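Local coordinates for protein diphosphomevalonate decarboxylase, putative (Trypanosoma brucei, PDB 2HKE) that probably catalyses the ATP-dependent decarboxylation of (R)-5-diphosphomevalonate to isopentenyl diphosphate, a step of the mevalonate pathway to sterols and other isoprenoids, at residues Ile39-Glu53 with Val364-Ile378. The protein carries 1 engineered substitution. Sequence-based numbering, arbitrary orientation.
Sequences ITLSASPFRSKTSVE and VGCGVKYLGPSESLI. With SO4 (sulfate ion), chain E.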
loop_
_atom_site.group_PDB
_atom_site.type_symbol
_atom_site.label_atom_id
_atom_site.label_comp_id
_atom_site.label_asym_id
_atom_site.label_seq_id
_atom_site.Cartn_x
_atom_site.Cartn_y
_atom_site.Cartn_z
ATOM N N ILE A 39 -2.663 -5.084 4.544
ATOM C CA ILE A 39 -1.758 -6.215 4.471
ATOM C C ILE A 39 -0.448 -5.716 3.903
ATOM O O ILE A 39 -0.384 -5.101 2.830
ATOM C CB ILE A 39 -2.320 -7.339 3.564
ATOM C CG1 ILE A 39 -3.618 -7.898 4.123
ATOM C CG2 ILE A 39 -1.300 -8.517 3.376
ATOM C CD1 ILE A 39 -4.185 -9.007 3.305
ATOM N N THR A 40 0.643 -6.055 4.579
ATOM C CA THR A 40 1.937 -5.744 4.075
ATOM C C THR A 40 2.366 -6.787 3.018
ATOM O O THR A 40 2.207 -7.967 3.245
ATOM C CB THR A 40 2.921 -5.779 5.247
ATOM O OG1 THR A 40 2.452 -4.891 6.261
ATOM C CG2 THR A 40 4.306 -5.396 4.767
ATOM N N LEU A 41 2.871 -6.339 1.890
ATOM C CA LEU A 41 3.262 -7.227 0.813
ATOM C C LEU A 41 4.749 -7.606 1.002
ATOM O O LEU A 41 5.465 -6.981 1.791
ATOM C CB LEU A 41 3.080 -6.552 -0.528
ATOM C CG LEU A 41 1.636 -6.306 -0.972
ATOM C CD1 LEU A 41 1.765 -6.350 -2.558
ATOM C CD2 LEU A 41 0.694 -7.324 -0.442
ATOM N N SER A 42 5.180 -8.628 0.268
ATOM C CA SER A 42 6.592 -8.956 0.137
ATOM C C SER A 42 7.392 -7.840 -0.505
ATOM O O SER A 42 6.898 -7.142 -1.378
ATOM C CB SER A 42 6.775 -10.235 -0.696
ATOM O OG SER A 42 8.149 -10.570 -0.767
ATOM N N ALA A 43 8.653 -7.693 -0.065
ATOM C CA ALA A 43 9.589 -6.773 -0.688
ATOM C C ALA A 43 10.286 -7.427 -1.884
ATOM O O ALA A 43 11.252 -6.889 -2.383
ATOM C CB ALA A 43 10.639 -6.297 0.334
ATOM N N SER A 44 9.836 -8.599 -2.307
ATOM C CA SER A 44 10.382 -9.170 -3.530
ATOM C C SER A 44 9.231 -9.595 -4.441
ATOM O O SER A 44 8.278 -10.227 -3.982
ATOM C CB SER A 44 11.351 -10.323 -3.210
ATOM O OG SER A 44 10.759 -11.595 -3.436
ATOM N N PRO A 45 9.327 -9.282 -5.735
ATOM C CA PRO A 45 10.512 -8.708 -6.382
ATOM C C PRO A 45 10.679 -7.204 -6.258
ATOM O O PRO A 45 11.800 -6.736 -6.417
ATOM C CB PRO A 45 10.335 -9.106 -7.856
ATOM C CG PRO A 45 8.802 -9.170 -8.013
ATOM C CD PRO A 45 8.244 -9.571 -6.701
ATOM N N PHE A 46 9.594 -6.464 -5.956
ATOM C CA PHE A 46 9.613 -5.002 -5.974
ATOM C C PHE A 46 9.584 -4.390 -4.563
ATOM O O PHE A 46 8.816 -4.827 -3.704
ATOM C CB PHE A 46 8.438 -4.447 -6.780
ATOM C CG PHE A 46 8.331 -5.034 -8.168
ATOM C CD1 PHE A 46 9.431 -5.070 -9.002
ATOM C CD2 PHE A 46 7.147 -5.597 -8.604
ATOM C CE1 PHE A 46 9.337 -5.643 -10.268
ATOM C CE2 PHE A 46 7.048 -6.152 -9.853
ATOM C CZ PHE A 46 8.114 -6.158 -10.685
ATOM N N ARG A 47 10.372 -3.334 -4.395
ATOM C CA ARG A 47 10.532 -2.664 -3.103
ATOM C C ARG A 47 11.129 -1.274 -3.305
ATOM O O ARG A 47 11.649 -0.951 -4.399
ATOM C CB ARG A 47 11.401 -3.511 -2.163
ATOM C CG ARG A 47 12.906 -3.492 -2.450
ATOM C CD ARG A 47 13.301 -4.106 -3.790
ATOM N NE ARG A 47 14.724 -3.880 -4.135
ATOM C CZ ARG A 47 15.252 -2.767 -4.674
ATOM N NH1 ARG A 47 14.527 -1.684 -4.930
ATOM N NH2 ARG A 47 16.552 -2.728 -4.936
ATOM N N SER A 48 11.074 -0.441 -2.260
ATOM C CA SER A 48 11.854 0.785 -2.230
ATOM C C SER A 48 13.073 0.568 -1.362
ATOM O O SER A 48 13.059 -0.214 -0.421
ATOM C CB SER A 48 11.103 2.002 -1.713
ATOM O OG SER A 48 9.904 2.166 -2.419
ATOM N N LYS A 49 14.117 1.303 -1.692
ATOM C CA LYS A 49 15.370 1.207 -0.999
ATOM C C LYS A 49 15.859 2.625 -0.761
ATOM O O LYS A 49 15.797 3.463 -1.669
ATOM C CB LYS A 49 16.336 0.431 -1.866
ATOM C CG LYS A 49 17.754 0.330 -1.325
ATOM C CD LYS A 49 18.437 -0.845 -2.078
ATOM C CE LYS A 49 19.886 -0.863 -1.952
ATOM N NZ LYS A 49 20.449 -1.900 -2.913
ATOM N N THR A 50 16.307 2.885 0.480
ATOM C CA THR A 50 16.955 4.155 0.856
ATOM C C THR A 50 18.257 3.903 1.601
ATOM O O THR A 50 18.319 3.053 2.477
ATOM C CB THR A 50 16.069 5.025 1.779
ATOM O OG1 THR A 50 14.889 5.415 1.095
ATOM C CG2 THR A 50 16.775 6.275 2.300
ATOM N N SER A 51 19.244 4.709 1.259
ATOM C CA SER A 51 20.521 4.775 1.949
ATOM C C SER A 51 20.666 6.178 2.502
ATOM O O SER A 51 20.355 7.167 1.833
ATOM C CB SER A 51 21.687 4.446 0.995
ATOM O OG SER A 51 21.751 3.041 0.731
ATOM N N VAL A 52 21.121 6.286 3.737
ATOM C CA VAL A 52 21.399 7.589 4.293
ATOM C C VAL A 52 22.830 7.612 4.835
ATOM O O VAL A 52 23.317 6.589 5.335
ATOM C CB VAL A 52 20.368 7.992 5.394
ATOM C CG1 VAL A 52 18.924 7.920 4.841
ATOM C CG2 VAL A 52 20.510 7.112 6.649
ATOM N N GLU A 53 23.462 8.781 4.751
ATOM C CA GLU A 53 24.793 8.989 5.341
ATOM C C GLU A 53 24.838 10.285 6.126
ATOM O O GLU A 53 24.499 11.324 5.595
ATOM C CB GLU A 53 25.851 9.005 4.240
ATOM C CG GLU A 53 27.278 8.748 4.770
ATOM C CD GLU A 53 28.384 9.118 3.763
ATOM O OE1 GLU A 53 28.131 9.319 2.544
ATOM O OE2 GLU A 53 29.535 9.235 4.223
ATOM N N VAL A 364 1.778 -12.649 2.416
ATOM C CA VAL A 364 1.803 -11.600 3.420
ATOM C C VAL A 364 3.263 -11.375 3.777
ATOM O O VAL A 364 3.975 -12.350 4.008
ATOM C CB VAL A 364 0.974 -11.987 4.638
ATOM C CG1 VAL A 364 1.080 -10.952 5.683
ATOM C CG2 VAL A 364 -0.535 -12.205 4.219
ATOM N N GLY A 365 3.714 -10.138 3.729
ATOM C CA GLY A 365 5.144 -9.819 3.874
ATOM C C GLY A 365 5.613 -9.600 5.307
ATOM O O GLY A 365 4.808 -9.424 6.207
ATOM N N CYS A 366 6.941 -9.596 5.509
ATOM C CA CYS A 366 7.573 -9.464 6.829
ATOM C C CYS A 366 7.890 -8.038 7.249
ATOM O O CYS A 366 8.239 -7.812 8.402
ATOM C CB CYS A 366 8.892 -10.245 6.863
ATOM S SG CYS A 366 8.706 -11.988 6.475
ATOM N N GLY A 367 7.840 -7.086 6.322
ATOM C CA GLY A 367 8.101 -5.672 6.660
ATOM C C GLY A 367 9.504 -5.170 6.303
ATOM O O GLY A 367 10.111 -5.599 5.327
ATOM N N VAL A 368 10.024 -4.214 7.051
ATOM C CA VAL A 368 11.279 -3.560 6.612
ATOM C C VAL A 368 12.518 -4.410 6.894
ATOM O O VAL A 368 12.539 -5.194 7.836
ATOM C CB VAL A 368 11.489 -2.175 7.227
ATOM C CG1 VAL A 368 10.202 -1.353 7.089
ATOM C CG2 VAL A 368 11.944 -2.307 8.662
ATOM N N LYS A 369 13.534 -4.239 6.072
ATOM C CA LYS A 369 14.783 -5.004 6.178
ATOM C C LYS A 369 15.916 -4.000 6.188
ATOM O O LYS A 369 15.897 -3.062 5.416
ATOM C CB LYS A 369 14.927 -5.963 4.990
ATOM C CG LYS A 369 15.985 -7.070 5.169
ATOM C CD LYS A 369 15.852 -8.270 4.165
ATOM C CE LYS A 369 17.232 -8.996 3.936
ATOM N NZ LYS A 369 17.342 -9.861 2.665
ATOM N N TYR A 370 16.902 -4.192 7.069
ATOM C CA TYR A 370 18.106 -3.344 7.128
ATOM C C TYR A 370 19.158 -4.124 6.377
ATOM O O TYR A 370 19.335 -5.312 6.610
ATOM C CB TYR A 370 18.520 -3.071 8.600
ATOM C CG TYR A 370 17.474 -2.311 9.340
ATOM C CD1 TYR A 370 16.370 -2.959 9.843
ATOM C CD2 TYR A 370 17.523 -0.937 9.424
ATOM C CE1 TYR A 370 15.373 -2.284 10.467
ATOM C CE2 TYR A 370 16.512 -0.214 10.064
ATOM C CZ TYR A 370 15.430 -0.903 10.566
ATOM O OH TYR A 370 14.405 -0.250 11.176
ATOM N N LEU A 371 19.847 -3.464 5.484
ATOM C CA LEU A 371 20.813 -4.113 4.602
ATOM C C LEU A 371 22.250 -3.731 4.943
ATOM O O LEU A 371 22.519 -2.810 5.717
ATOM C CB LEU A 371 20.510 -3.716 3.165
ATOM C CG LEU A 371 19.372 -4.466 2.443
ATOM C CD1 LEU A 371 18.258 -4.960 3.340
ATOM C CD2 LEU A 371 18.861 -3.590 1.290
ATOM N N GLY A 372 23.187 -4.441 4.331
ATOM C CA GLY A 372 24.564 -4.242 4.656
ATOM C C GLY A 372 25.199 -3.208 3.777
ATOM O O GLY A 372 24.695 -2.911 2.690
ATOM N N PRO A 373 26.352 -2.683 4.228
ATOM C CA PRO A 373 27.127 -1.686 3.517
ATOM C C PRO A 373 27.360 -1.999 2.042
ATOM O O PRO A 373 27.560 -1.072 1.257
ATOM C CB PRO A 373 28.456 -1.651 4.295
ATOM C CG PRO A 373 28.404 -2.802 5.258
ATOM C CD PRO A 373 26.979 -3.033 5.521
ATOM N N SER A 374 27.293 -3.278 1.680
ATOM C CA SER A 374 27.468 -3.734 0.297
ATOM C C SER A 374 26.370 -3.257 -0.634
ATOM O O SER A 374 26.621 -2.994 -1.821
ATOM C CB SER A 374 27.546 -5.278 0.239
ATOM O OG SER A 374 26.260 -5.902 0.134
ATOM N N GLU A 375 25.160 -3.146 -0.082
ATOM C CA GLU A 375 23.951 -2.860 -0.842
ATOM C C GLU A 375 23.607 -1.382 -0.863
ATOM O O GLU A 375 22.581 -0.997 -1.411
ATOM C CB GLU A 375 22.776 -3.617 -0.233
ATOM C CG GLU A 375 23.054 -5.083 -0.030
ATOM C CD GLU A 375 21.815 -5.949 -0.210
ATOM O OE1 GLU A 375 21.194 -5.910 -1.313
ATOM O OE2 GLU A 375 21.481 -6.695 0.744
ATOM N N SER A 376 24.470 -0.560 -0.285
ATOM C CA SER A 376 24.225 0.851 -0.189
ATOM C C SER A 376 24.138 1.517 -1.546
ATOM O O SER A 376 24.810 1.116 -2.484
ATOM C CB SER A 376 25.318 1.501 0.634
ATOM O OG SER A 376 25.117 2.891 0.712
ATOM N N LEU A 377 23.307 2.545 -1.635
ATOM C CA LEU A 377 23.172 3.367 -2.834
ATOM C C LEU A 377 24.159 4.509 -2.780
ATOM O O LEU A 377 24.181 5.359 -3.676
ATOM C CB LEU A 377 21.760 3.957 -2.919
ATOM C CG LEU A 377 20.627 2.945 -2.844
ATOM C CD1 LEU A 377 19.259 3.625 -2.909
ATOM C CD2 LEU A 377 20.781 1.945 -3.967
ATOM N N ILE A 378 24.909 4.556 -1.686
ATOM C CA ILE A 378 25.892 5.598 -1.428
ATOM C C ILE A 378 27.252 4.889 -1.461
ATOM O O ILE A 378 27.524 4.025 -0.610
ATOM C CB ILE A 378 25.645 6.286 -0.046
ATOM C CG1 ILE A 378 24.325 7.071 -0.056
ATOM C CG2 ILE A 378 26.791 7.217 0.329
ATOM C CD1 ILE A 378 23.919 7.630 1.274
HETATM S S SO4 E . 9.507 -10.443 2.503
HETATM O O1 SO4 E . 9.678 -9.012 2.247
HETATM O O2 SO4 E . 9.666 -11.137 1.219
HETATM O O3 SO4 E . 10.624 -10.859 3.369
HETATM O O4 SO4 E . 8.212 -10.918 3.017
HETATM O O HOH W 1 7.724 -7.315 3.445
HETATM O O HOH W 2 19.676 -4.293 -2.346
#
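Gly365 and Thr40 join the two segments at one end, Leu377 and Ser51 at the other. At the first, Gly365 N donates to Thr40 O (2.7 Å) from well above the carbonyl plane. The backbones come close here, CA of Ser42 and CA of Gly365 being 4.1 Å apart, and Gly365 CA directs a C-H at Leu41 O. Beside this, CG2 of Ile39 meets CG2 of Val364, the two side chains crossing at about a right angle.

A sulfate, probably from the crystallisation liquor, bridges the segments: Ser42 OG (2.6 Å to O2) and Ala43 N (to O1) grip it from one, Cys366 N (3.1 Å to O4) from the other. With OG turned away from its own N and beside the carbonyl carbon (chi1 -178°), the Ser42 hydroxyl both gives that bond and accepts from Ser44 N in an ST turn. A water further links Gly367 N to the sulfate.

At the second site Leu377 N gives a nearly straight bond (174°) to Ser51 OG. An ST turn, Ile378 N to Ser376 OG (2.9 Å), shapes the chain here. Leu377 crosses the Lys49 chain at a slant, CD1 against CG and CD2 against CE, and reaches on to Val101 of strand 97-104. CD1 of Ile378 rests on Ser51 O (3.6 Å). Lys49 NZ and Glu375 OE1 stand 4.4 Å apart, beyond a salt bridge.

In this GHMP-kinase-like fold the chain leaves the sheet of strand 358-363 and returns to the N-terminal sheet, adding strand 369-371: the Gly365 end joins the two sheets, while the Leu377 end packs within the N-terminal one. There Ser51 OG, bonded to both Leu377 N and Thr7 OG1, ties the tail to strands 48-55 and 5-15, and aliphatic packing completes the hold.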